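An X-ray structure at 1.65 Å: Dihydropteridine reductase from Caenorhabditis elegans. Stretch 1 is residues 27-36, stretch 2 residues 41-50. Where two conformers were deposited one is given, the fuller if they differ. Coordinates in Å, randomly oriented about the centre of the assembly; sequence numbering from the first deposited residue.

Stretch 1 27-36: GYTVLNIDLS
Stretch 2 (41-50) ADSNILVDGN

The strand of stretch 1 that ends at Asp34 and strand 43-46 run side by side in parallel, their axes 18° apart and 4.7 Å at closest approach. Leu31 lies opposite Ser43, Asn32 opposite Asn44 and Ile33 opposite Ile45, with CA-CA distances of 4.7, 4.9 and 4.6 Å. Backbone angles are extended, near -105/127 at Leu31 and -104/119 at Ile45.

As is usual in a parallel pair, alternate residues of stretch 1 use both their N and O across the gap. Asn32 N donates to Ser43 O (2.9 Å) and Asn32 O accepts from Ile45 N (2.7 Å); Asp34 N then reaches Ile45 O (3.3 Å), and Val47 N reaches Asp34 O (3.0 Å). At the start, Asp42 replaces a backbone acceptor with its carboxylate: in the m rotamer (chi1 -65°), its OD1 accepts a hydrogen bond from Val30 N (3.1 Å), while Asp42 N donates to Val30 O (3.0 Å).

Ile45 covers the most surface. With both chi angles m, it shares a face with Leu31, Ile33 and Ser43, and its CB lies 3.6 Å from CG1 of Ile33 (chi1 m, chi2 t). Beta-branched residues favour extended backbone, and here their hydrocarbon packs in a buried layer. Val47, chi1 t, extends this apolar contact beyond the strand: its CG2 lies 3.6 Å from Ile33 CG2, and its CG1 4.1 Å from Leu35 CD2.

Asn32 lies on the other face with Asn44, Asp34 and Leu46. Though Asn32 is buried, its NH2 has a partner: with chi1 t (167°) and chi2 66°, Asn32 ND2 donates to Asn44 OD1 (3.0 Å). Asn44 meets it with chi1 -82° and chi2 -70°. An amide suits this place because its NH2 can donate to a neighbouring carbonyl, while Asn32 CB rests 3.8 Å from Ala41 CB.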

ATOM      1  N   GLY A  27     -18.034  31.301  -1.706  1.00 19.44           N
ATOM      2  CA  GLY A  27     -18.249  31.653  -0.312  1.00 18.72           C
ATOM      3  C   GLY A  27     -17.647  30.832   0.813  1.00 18.91           C
ATOM      4  O   GLY A  27     -17.984  31.061   1.977  1.00 18.14           O
ATOM      5  N   TYR A  28     -16.766  29.886   0.500  1.00 16.58           N
ATOM      6  CA  TYR A  28     -16.159  29.075   1.552  1.00 16.57           C
ATOM      7  C   TYR A  28     -14.819  29.621   2.034  1.00 15.12           C
ATOM      8  O   TYR A  28     -14.118  30.319   1.303  1.00 16.01           O
ATOM      9  CB  TYR A  28     -15.934  27.636   1.075  1.00 17.56           C
ATOM     10  CG  TYR A  28     -17.182  26.792   0.961  1.00 18.53           C
ATOM     11  CD1 TYR A  28     -18.046  26.933  -0.122  1.00 20.04           C
ATOM     12  CD2 TYR A  28     -17.497  25.850   1.942  1.00 18.58           C
ATOM     13  CE1 TYR A  28     -19.196  26.157  -0.228  1.00 19.78           C
ATOM     14  CE2 TYR A  28     -18.644  25.070   1.847  1.00 20.45           C
ATOM     15  CZ  TYR A  28     -19.490  25.228   0.760  1.00 20.19           C
ATOM     16  OH  TYR A  28     -20.627  24.461   0.662  1.00 22.84           O
ATOM     17  N   THR A  29     -14.488  29.309   3.284  1.00 14.94           N
ATOM     18  CA  THR A  29     -13.205  29.684   3.864  1.00 13.22           C
ATOM     19  C   THR A  29     -12.366  28.470   3.492  1.00 12.17           C
ATOM     20  O   THR A  29     -12.816  27.340   3.674  1.00 12.85           O
ATOM     21  CB  THR A  29     -13.274  29.775   5.398  1.00 13.98           C
ATOM     22  OG1 THR A  29     -14.192  30.809   5.775  1.00 15.20           O
ATOM     23  CG2 THR A  29     -11.899  30.079   5.979  1.00 15.65           C
ATOM     24  N   VAL A  30     -11.163  28.684   2.970  1.00 11.25           N
ATOM     25  CA  VAL A  30     -10.334  27.558   2.560  1.00 11.69           C
ATOM     26  C   VAL A  30      -8.969  27.465   3.228  1.00 12.78           C
ATOM     27  O   VAL A  30      -8.201  28.428   3.265  1.00 12.41           O
ATOM     28  CB  VAL A  30     -10.124  27.562   1.026  1.00 11.77           C
ATOM     29  CG1 VAL A  30      -9.402  26.292   0.596  0.50 11.52           C
ATOM     30  CG2 VAL A  30     -11.464  27.691   0.320  0.50 12.64           C
ATOM     31  N   LEU A  31      -8.675  26.286   3.758  1.00 11.75           N
ATOM     32  CA  LEU A  31      -7.396  26.040   4.404  1.00 12.65           C
ATOM     33  C   LEU A  31      -6.556  25.189   3.464  1.00 11.96           C
ATOM     34  O   LEU A  31      -7.005  24.138   3.002  1.00 12.39           O
ATOM     35  CB  LEU A  31      -7.589  25.296   5.729  1.00 14.42           C
ATOM     36  CG  LEU A  31      -8.310  26.025   6.866  1.00 15.02           C
ATOM     37  CD1 LEU A  31      -9.801  26.117   6.573  1.00 16.04           C
ATOM     38  CD2 LEU A  31      -8.079  25.270   8.169  1.00 14.37           C
ATOM     39  N   ASN A  32      -5.344  25.652   3.173  1.00 11.70           N
ATOM     40  CA  ASN A  32      -4.436  24.920   2.297  1.00 10.92           C
ATOM     41  C   ASN A  32      -3.351  24.212   3.094  1.00 11.47           C
ATOM     42  O   ASN A  32      -2.782  24.778   4.029  1.00 11.05           O
ATOM     43  CB  ASN A  32      -3.764  25.869   1.298  1.00 11.58           C
ATOM     44  CG  ASN A  32      -2.579  25.223   0.589  1.00 12.48           C
ATOM     45  OD1 ASN A  32      -2.746  24.281  -0.182  1.00 12.78           O
ATOM     46  ND2 ASN A  32      -1.379  25.724   0.860  1.00 14.07           N
ATOM     47  N   ILE A  33      -3.075  22.965   2.724  1.00 10.96           N
ATOM     48  CA  ILE A  33      -2.030  22.185   3.371  1.00 11.05           C
ATOM     49  C   ILE A  33      -1.094  21.760   2.244  1.00 11.32           C
ATOM     50  O   ILE A  33      -1.497  21.018   1.348  1.00 11.98           O
ATOM     51  CB  ILE A  33      -2.591  20.915   4.052  1.00  9.92           C
ATOM     52  CG1 ILE A  33      -3.564  21.298   5.172  1.00 10.43           C
ATOM     53  CG2 ILE A  33      -1.447  20.080   4.614  1.00 10.31           C
ATOM     54  CD1 ILE A  33      -4.201  20.103   5.873  1.00 11.96           C
ATOM     55  N   ASP A  34       0.142  22.245   2.272  1.00 11.67           N
ATOM     56  CA  ASP A  34       1.096  21.891   1.231  1.00 12.39           C
ATOM     57  C   ASP A  34       2.513  22.242   1.659  1.00 14.19           C
ATOM     58  O   ASP A  34       2.734  22.739   2.762  1.00 14.42           O
ATOM     59  CB  ASP A  34       0.754  22.615  -0.077  1.00 12.81           C
ATOM     60  CG  ASP A  34       1.046  21.767  -1.308  1.00 14.54           C
ATOM     61  OD1 ASP A  34       2.122  21.135  -1.360  1.00 15.39           O
ATOM     62  OD2 ASP A  34       0.203  21.737  -2.228  1.00 13.73           O
ATOM     63  N   LEU A  35       3.467  21.981   0.773  1.00 15.89           N
ATOM     64  CA  LEU A  35       4.874  22.246   1.040  1.00 16.12           C
ATOM     65  C   LEU A  35       5.199  23.739   1.053  1.00 16.20           C
ATOM     66  O   LEU A  35       6.257  24.150   1.531  1.00 18.20           O
ATOM     67  CB  LEU A  35       5.728  21.525  -0.004  1.00 16.64           C
ATOM     68  CG  LEU A  35       5.582  20.000  -0.006  1.00 18.19           C
ATOM     69  CD1 LEU A  35       6.253  19.417  -1.241  1.00 19.53           C
ATOM     70  CD2 LEU A  35       6.193  19.424   1.259  1.00 18.99           C
ATOM     71  N   SER A  36       4.291  24.544   0.515  1.00 17.08           N
ATOM     72  CA  SER A  36       4.457  25.991   0.491  1.00 17.12           C
ATOM     73  C   SER A  36       3.076  26.618   0.591  1.00 17.82           C
ATOM     74  O   SER A  36       2.060  25.936   0.424  1.00 17.09           O
ATOM     75  CB  SER A  36       5.165  26.455  -0.791  1.00 16.48           C
ATOM     76  OG  SER A  36       4.411  26.167  -1.953  1.00 18.83           O
ATOM     77  N   ALA A  41      -5.333  31.348  -0.106  1.00 17.23           N
ATOM     78  CA  ALA A  41      -6.037  30.639   0.960  1.00 17.25           C
ATOM     79  C   ALA A  41      -6.224  31.512   2.199  1.00 18.20           C
ATOM     80  O   ALA A  41      -5.446  32.438   2.434  1.00 18.59           O
ATOM     81  CB  ALA A  41      -5.270  29.379   1.333  1.00 16.33           C
ATOM     82  N   ASP A  42      -7.250  31.208   2.993  1.00 17.07           N
ATOM     83  CA  ASP A  42      -7.520  31.968   4.214  1.00 17.26           C
ATOM     84  C   ASP A  42      -6.554  31.551   5.316  1.00 17.89           C
ATOM     85  O   ASP A  42      -6.221  32.340   6.203  1.00 18.55           O
ATOM     86  CB  ASP A  42      -8.959  31.749   4.686  1.00 20.23           C
ATOM     87  CG  ASP A  42      -9.983  32.289   3.705  1.00 22.14           C
ATOM     88  OD1 ASP A  42     -10.286  31.597   2.712  1.00 23.16           O
ATOM     89  OD2 ASP A  42     -10.477  33.415   3.925  1.00 25.40           O
ATOM     90  N   SER A  43      -6.116  30.299   5.252  1.00 16.08           N
ATOM     91  CA  SER A  43      -5.171  29.745   6.211  1.00 15.63           C
ATOM     92  C   SER A  43      -4.234  28.790   5.491  1.00 15.75           C
ATOM     93  O   SER A  43      -4.652  28.052   4.598  1.00 15.43           O
ATOM     94  CB  SER A  43      -5.898  28.993   7.328  1.00 16.72           C
ATOM     95  OG  SER A  43      -6.485  29.893   8.248  1.00 19.29           O
ATOM     96  N   ASN A  44      -2.964  28.822   5.874  1.00 13.89           N
ATOM     97  CA  ASN A  44      -1.966  27.954   5.273  1.00 15.08           C
ATOM     98  C   ASN A  44      -1.280  27.088   6.316  1.00 14.14           C
ATOM     99  O   ASN A  44      -0.750  27.587   7.311  1.00 16.10           O
ATOM    100  CB  ASN A  44      -0.923  28.784   4.519  1.00 13.93           C
ATOM    101  CG  ASN A  44      -1.388  29.177   3.131  1.00 14.52           C
ATOM    102  OD1 ASN A  44      -1.496  28.332   2.240  1.00 14.11           O
ATOM    103  ND2 ASN A  44      -1.677  30.460   2.939  1.00 13.60           N
ATOM    104  N   ILE A  45      -1.310  25.782   6.080  1.00 13.33           N
ATOM    105  CA  ILE A  45      -0.683  24.805   6.958  1.00 13.66           C
ATOM    106  C   ILE A  45       0.593  24.389   6.231  1.00 14.35           C
ATOM    107  O   ILE A  45       0.534  23.866   5.119  1.00 13.70           O
ATOM    108  CB  ILE A  45      -1.591  23.570   7.152  1.00 14.29           C
ATOM    109  CG1 ILE A  45      -2.965  24.004   7.681  1.00 17.68           C
ATOM    110  CG2 ILE A  45      -0.928  22.574   8.090  1.00 14.65           C
ATOM    111  CD1 ILE A  45      -2.925  24.762   8.987  1.00 19.01           C
ATOM    112  N   LEU A  46       1.741  24.630   6.858  1.00 15.10           N
ATOM    113  CA  LEU A  46       3.027  24.312   6.245  1.00 17.73           C
ATOM    114  C   LEU A  46       3.531  22.903   6.514  1.00 17.93           C
ATOM    115  O   LEU A  46       3.651  22.480   7.663  1.00 19.01           O
ATOM    116  CB  LEU A  46       4.085  25.320   6.703  1.00 18.03           C
ATOM    117  CG  LEU A  46       5.476  25.166   6.080  1.00 20.80           C
ATOM    118  CD1 LEU A  46       5.389  25.387   4.578  1.00 22.46           C
ATOM    119  CD2 LEU A  46       6.430  26.165   6.709  1.00 21.66           C
ATOM    120  N   VAL A  47       3.847  22.188   5.439  1.00 17.48           N
ATOM    121  CA  VAL A  47       4.351  20.829   5.543  1.00 18.78           C
ATOM    122  C   VAL A  47       5.851  20.805   5.259  1.00 18.71           C
ATOM    123  O   VAL A  47       6.305  21.322   4.238  1.00 17.91           O
ATOM    124  CB  VAL A  47       3.652  19.892   4.536  1.00 17.37           C
ATOM    125  CG1 VAL A  47       4.167  18.471   4.705  1.00 18.80           C
ATOM    126  CG2 VAL A  47       2.145  19.943   4.735  1.00 18.32           C
ATOM    127  N   ASP A  48       6.611  20.211   6.174  1.00 18.28           N
ATOM    128  CA  ASP A  48       8.058  20.102   6.027  1.00 17.98           C
ATOM    129  C   ASP A  48       8.359  18.735   5.418  1.00 17.78           C
ATOM    130  O   ASP A  48       8.277  17.713   6.096  1.00 17.39           O
ATOM    131  CB  ASP A  48       8.740  20.217   7.393  1.00 18.13           C
ATOM    132  CG  ASP A  48      10.251  20.297   7.289  1.00 18.30           C
ATOM    133  OD1 ASP A  48      10.819  19.717   6.341  1.00 18.90           O
ATOM    134  OD2 ASP A  48      10.877  20.930   8.166  1.00 19.89           O
ATOM    135  N   GLY A  49       8.705  18.726   4.135  1.00 17.93           N
ATOM    136  CA  GLY A  49       8.996  17.480   3.449  1.00 19.65           C
ATOM    137  C   GLY A  49      10.140  16.659   4.008  1.00 20.13           C
ATOM    138  O   GLY A  49      10.258  15.474   3.689  1.00 21.77           O
ATOM    139  N   ASN A  50      10.983  17.270   4.837  1.00 19.53           N
ATOM    140  CA  ASN A  50      12.121  16.561   5.421  1.00 19.96           C
ATOM    141  C   ASN A  50      11.743  15.736   6.649  1.00 18.05           C
ATOM    142  O   ASN A  50      12.482  14.833   7.047  1.00 18.09           O
ATOM    143  CB  ASN A  50      13.234  17.546   5.800  1.00 22.82           C
ATOM    144  CG  ASN A  50      13.816  18.264   4.598  1.00 26.16           C
ATOM    145  OD1 ASN A  50      14.177  17.638   3.600  1.00 26.82           O
ATOM    146  ND2 ASN A  50      13.920  19.587   4.689  1.00 26.66           N
TER
HETATM  147  O   HOH W   1     -12.464  32.856   1.565  1.00 25.53           O
HETATM  148  O   HOH W   2       8.039  23.035   3.274  1.00 31.55           O
HETATM  149  O   HOH W   3       1.294  26.091   3.420  1.00 21.09           O